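Local coordinates for protein HD superfamily hydrolase (Clostridium acetobutylicum ATCC 824, PDB 3CCG) that probably hydrolyses diadenosine tetraphosphate symmetrically to two ADP, as an all-helical HD-domain enzyme with a di-iron centre, at residues R46-V51 / L106-F111; D53-L58 / G87-I92. All coordinates share one frame; numbering follows the deposited sequence. Where two conformers were deposited one is given.

How the interactions relate
Both contacts lie inside the HD domain, their centres about 10 Å apart, and they converge on the two iron ions. Interaction 1 packs the helix leading into the H52-D53 pair against the helix leading into H112; interaction 2 seats the loop segment 53-58, which holds D53, on the helix that follows H86. The two meet directly through R91 of 87-92. Its NH1 forms a salt bridge with E110 OE1 (3.0 Å) and a probable hydrogen bond with N107 OD1 (2.9 Å). In plain packing, I109 CG2 also lies 3.6 Å from R91 N. D53 is itself a ligand of both irons, and H52, H86 and H112 lie next to the segments in the chain.

Interaction 1: R46-V51 / L106-F111; sequences RIAGLV and LNAIEF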
# COMPACT_ATOMS: atom_id res chain seq x y z
N ARG A 46 -11.70 -16.99 22.60
CA ARG A 46 -11.71 -18.46 22.35
C ARG A 46 -12.47 -18.83 21.06
O ARG A 46 -12.00 -19.66 20.26
CB ARG A 46 -12.32 -19.22 23.56
CG ARG A 46 -12.34 -20.78 23.42
CD ARG A 46 -13.13 -21.49 24.54
NE ARG A 46 -12.75 -20.91 25.82
CZ ARG A 46 -11.61 -21.18 26.45
NH1 ARG A 46 -10.78 -22.07 25.93
NH2 ARG A 46 -11.32 -20.60 27.60
N ILE A 47 -13.66 -18.29 20.86
CA ILE A 47 -14.44 -18.69 19.66
C ILE A 47 -13.82 -18.09 18.40
O ILE A 47 -13.70 -18.77 17.41
CB ILE A 47 -15.90 -18.33 19.77
CG1 ILE A 47 -16.56 -19.01 20.96
CG2 ILE A 47 -16.72 -18.72 18.47
CD1 ILE A 47 -17.86 -18.31 21.34
N ALA A 48 -13.43 -16.82 18.44
CA ALA A 48 -12.85 -16.25 17.25
C ALA A 48 -11.56 -16.97 16.90
O ALA A 48 -11.30 -17.26 15.74
CB ALA A 48 -12.59 -14.75 17.48
N GLY A 49 -10.72 -17.29 17.89
CA GLY A 49 -9.48 -17.98 17.61
C GLY A 49 -9.72 -19.39 17.08
O GLY A 49 -9.08 -19.89 16.14
N LEU A 50 -10.69 -20.08 17.68
CA LEU A 50 -11.00 -21.42 17.25
C LEU A 50 -11.46 -21.48 15.78
O LEU A 50 -11.01 -22.37 15.05
CB LEU A 50 -12.07 -22.04 18.15
CG LEU A 50 -12.49 -23.50 17.84
CD1 LEU A 50 -11.30 -24.46 17.90
CD2 LEU A 50 -13.62 -23.90 18.78
N VAL A 51 -12.33 -20.56 15.38
CA VAL A 51 -12.97 -20.68 14.07
C VAL A 51 -12.39 -19.78 12.99
O VAL A 51 -12.82 -19.84 11.84
CB VAL A 51 -14.48 -20.44 14.17
CG1 VAL A 51 -15.11 -21.31 15.29
CG2 VAL A 51 -14.79 -19.01 14.41
N LEU A 106 -17.02 -11.71 14.47
CA LEU A 106 -17.06 -11.82 13.01
C LEU A 106 -15.99 -10.91 12.37
O LEU A 106 -15.33 -11.32 11.40
CB LEU A 106 -18.47 -11.50 12.50
CG LEU A 106 -19.53 -12.48 12.94
CD1 LEU A 106 -20.92 -11.93 12.49
CD2 LEU A 106 -19.27 -13.89 12.41
N ASN A 107 -15.84 -9.68 12.86
CA ASN A 107 -14.79 -8.80 12.33
C ASN A 107 -13.38 -9.41 12.53
O ASN A 107 -12.50 -9.34 11.64
CB ASN A 107 -14.79 -7.41 12.98
CG ASN A 107 -15.94 -6.56 12.50
OD1 ASN A 107 -16.46 -6.75 11.40
ND2 ASN A 107 -16.37 -5.61 13.35
N ALA A 108 -13.13 -9.98 13.71
CA ALA A 108 -11.83 -10.55 14.01
C ALA A 108 -11.50 -11.68 13.01
O ALA A 108 -10.38 -11.83 12.59
CB ALA A 108 -11.81 -11.05 15.43
N ILE A 109 -12.50 -12.49 12.67
CA ILE A 109 -12.31 -13.55 11.69
C ILE A 109 -12.09 -12.91 10.30
O ILE A 109 -11.13 -13.23 9.60
CB ILE A 109 -13.53 -14.46 11.63
CG1 ILE A 109 -13.80 -15.13 12.98
CG2 ILE A 109 -13.39 -15.49 10.56
CD1 ILE A 109 -15.20 -15.83 13.05
N GLU A 110 -12.96 -11.99 9.92
CA GLU A 110 -12.87 -11.38 8.60
C GLU A 110 -11.49 -10.76 8.31
O GLU A 110 -10.99 -10.90 7.18
CB GLU A 110 -13.90 -10.28 8.43
CG GLU A 110 -13.85 -9.56 7.11
CD GLU A 110 -15.04 -8.63 6.88
OE1 GLU A 110 -15.86 -8.43 7.77
OE2 GLU A 110 -15.05 -8.03 5.79
N PHE A 111 -10.94 -10.04 9.26
CA PHE A 111 -9.73 -9.24 9.00
C PHE A 111 -8.46 -9.84 9.52
O PHE A 111 -7.37 -9.21 9.53
CB PHE A 111 -9.91 -7.80 9.52
CG PHE A 111 -11.00 -7.06 8.81
CD1 PHE A 111 -10.83 -6.65 7.52
CD2 PHE A 111 -12.25 -6.86 9.39
CE1 PHE A 111 -11.83 -5.99 6.86
CE2 PHE A 111 -13.25 -6.19 8.73
CZ PHE A 111 -13.04 -5.79 7.46
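A48 and A108 meet methyl to methyl, CB to CB at 4.3 Å, where two helices of the HD domain run side by side. The example illustrates how an all-helical metal enzyme packs together the helices whose ends lead into its ligands, here H52 and H112: the short axes of 46-51 and 106-110 approach to 9.2 Å and cross at -30°, with their N-to-C directions roughly parallel. I126 of helix 121-132 touches both alanines, so a third helix closes over this small apolar meeting point. The backbone takes part as well, for A48 O lies 4.3 Å from I109 CG1, a distance of packing rather than bonding.

G49 does not touch the partner helix, but its carbonyl oxygen accepts a hydrogen bond from H52 ND1. That bond would help fix the rotation of the imidazole whose NE2 binds one iron. On the partner helix, I109 O does the same for ND1 of H112, a ligand of the other iron, so backbone carbonyls on both helices act as second-shell supports.

L50 turns from this interface to helix 5-38, where it packs on Y5 and L12. V51, the last residue of its helix, returns to the contact. I109 CG1 stands anti to its own carbonyl carbon (chi1 -60°) and the chain then runs extended (chi2 168°), carrying the delta methyl out to the valine. The two side chains cross at a slant, and the meeting is tight: V51 CG2, rather than CG1, comes within 3.5 Å of I109 CD1.

Interaction 2: D53-L58 / G87-I92; sequences DCAKKL and GLAGRI. With FE (Fe (III) ion), chain B; FE (Fe (III) ion), chain C; PO4 (phosphate ion), chain D.
Phosphate oxygen O1 is gripped twice, by the chain B iron at 2.2 Å and by K56 NZ, whose hydrogen bond to it is 2.8 Å long. The setting is the HD-domain metal centre, in which D53 bridges both ions: OD1 binds the chain B iron at 2.2 Å and OD2 the chain C iron at 2.5 Å. H86 and H112 supply the other protein ligands of the first site, H23, H52 and D130 those of the second. Phosphate O4 binds the chain C iron, so the phosphate spans both metals. NZ also donates to phosphate O3, reached by a lysine chain bent at chi2 (66°). This phosphate probably came from the crystallisation liquor, yet its place is consistent with that of a substrate phosphate.

Behind the metals, two overlapping type I turns, D53 to K56 and A55 to L58, fold the loop against helix 87-98. The close approach is made by small residues, with the CA atoms of A55 and G90 only 4.7 Å apart. The A55 side chain points toward the helix, its CB 3.7 Å from A89 CB and also against G90 N. The thiol of C54 packs on the same glycine, its SG in van der Waals contact with G90 O at 3.5 Å.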
# COMPACT_ATOMS: atom_id res chain seq x y z
N ASP A 53 -10.00 -19.82 10.96
CA ASP A 53 -9.51 -20.41 9.70
C ASP A 53 -10.56 -21.41 9.17
O ASP A 53 -10.20 -22.30 8.41
CB ASP A 53 -8.12 -21.09 9.84
CG ASP A 53 -7.01 -20.25 9.34
OD1 ASP A 53 -7.19 -19.18 8.75
OD2 ASP A 53 -5.85 -20.67 9.56
N CYS A 54 -11.81 -21.30 9.56
CA CYS A 54 -12.81 -22.27 9.15
C CYS A 54 -12.94 -22.45 7.60
O CYS A 54 -13.42 -23.51 7.10
CB CYS A 54 -14.17 -22.05 9.86
SG CYS A 54 -15.03 -20.58 9.37
N ALA A 55 -12.59 -21.40 6.84
CA ALA A 55 -12.69 -21.42 5.36
C ALA A 55 -11.33 -21.60 4.70
O ALA A 55 -11.22 -21.56 3.50
CB ALA A 55 -13.31 -20.12 4.84
N LYS A 56 -10.31 -21.86 5.51
CA LYS A 56 -8.94 -21.94 5.01
C LYS A 56 -8.68 -22.99 3.91
O LYS A 56 -7.87 -22.73 3.01
CB LYS A 56 -7.98 -22.21 6.19
CG LYS A 56 -6.46 -22.38 5.80
CD LYS A 56 -5.96 -21.11 5.30
CE LYS A 56 -4.40 -21.17 5.11
NZ LYS A 56 -3.77 -19.90 4.85
N LYS A 57 -9.34 -24.11 4.01
CA LYS A 57 -9.09 -25.21 3.10
C LYS A 57 -10.00 -25.24 1.88
O LYS A 57 -10.06 -26.22 1.14
CB LYS A 57 -9.20 -26.56 3.83
CG LYS A 57 -8.13 -26.81 4.84
CD LYS A 57 -6.79 -26.96 4.14
CE LYS A 57 -5.74 -27.55 5.10
NZ LYS A 57 -4.45 -27.50 4.39
N LEU A 58 -10.66 -24.15 1.60
CA LEU A 58 -11.48 -24.07 0.38
C LEU A 58 -10.67 -23.55 -0.78
O LEU A 58 -9.75 -22.71 -0.60
CB LEU A 58 -12.65 -23.14 0.63
CG LEU A 58 -13.65 -23.58 1.68
CD1 LEU A 58 -14.71 -22.51 1.95
CD2 LEU A 58 -14.30 -24.87 1.22
N GLY A 87 -10.46 -15.07 5.15
CA GLY A 87 -11.02 -14.37 6.33
C GLY A 87 -12.51 -14.04 6.13
O GLY A 87 -13.35 -14.33 6.95
N LEU A 88 -12.83 -13.39 5.01
CA LEU A 88 -14.25 -12.98 4.74
C LEU A 88 -15.07 -14.21 4.56
O LEU A 88 -16.17 -14.28 5.08
CB LEU A 88 -14.29 -12.09 3.50
CG LEU A 88 -15.69 -11.67 3.06
CD1 LEU A 88 -16.53 -11.00 4.20
CD2 LEU A 88 -15.63 -10.73 1.86
N ALA A 89 -14.60 -15.25 3.87
CA ALA A 89 -15.41 -16.48 3.66
C ALA A 89 -15.63 -17.12 5.03
O ALA A 89 -16.71 -17.58 5.32
CB ALA A 89 -14.78 -17.48 2.65
N GLY A 90 -14.62 -17.07 5.89
CA GLY A 90 -14.74 -17.61 7.24
C GLY A 90 -15.75 -16.86 8.08
O GLY A 90 -16.48 -17.47 8.86
N ARG A 91 -15.79 -15.54 7.92
CA ARG A 91 -16.83 -14.75 8.60
C ARG A 91 -18.20 -15.21 8.16
O ARG A 91 -19.12 -15.42 8.99
CB ARG A 91 -16.65 -13.28 8.30
CG ARG A 91 -17.77 -12.39 8.74
CD ARG A 91 -17.77 -10.96 8.15
NE ARG A 91 -18.95 -10.29 8.66
CZ ARG A 91 -18.96 -9.33 9.56
NH1 ARG A 91 -17.84 -8.82 9.99
NH2 ARG A 91 -20.13 -8.84 9.95
N ILE A 92 -18.35 -15.42 6.87
CA ILE A 92 -19.64 -15.86 6.32
C ILE A 92 -20.04 -17.24 6.83
O ILE A 92 -21.21 -17.48 7.21
CB ILE A 92 -19.61 -15.81 4.78
CG1 ILE A 92 -19.55 -14.39 4.33
CG2 ILE A 92 -20.86 -16.48 4.19
CD1 ILE A 92 -19.24 -14.26 2.78
FE FE B . -5.83 -17.60 8.15
FE FE C . -4.35 -19.10 10.77
P PO4 D . -2.79 -18.93 7.96
O1 PO4 D . -4.33 -19.03 7.50
O2 PO4 D . -2.25 -17.49 8.17
O3 PO4 D . -1.94 -19.74 6.98
O4 PO4 D . -2.59 -19.56 9.27
O HOH W 1 -4.94 -17.70 9.98
O HOH W 2 -4.43 -16.16 7.56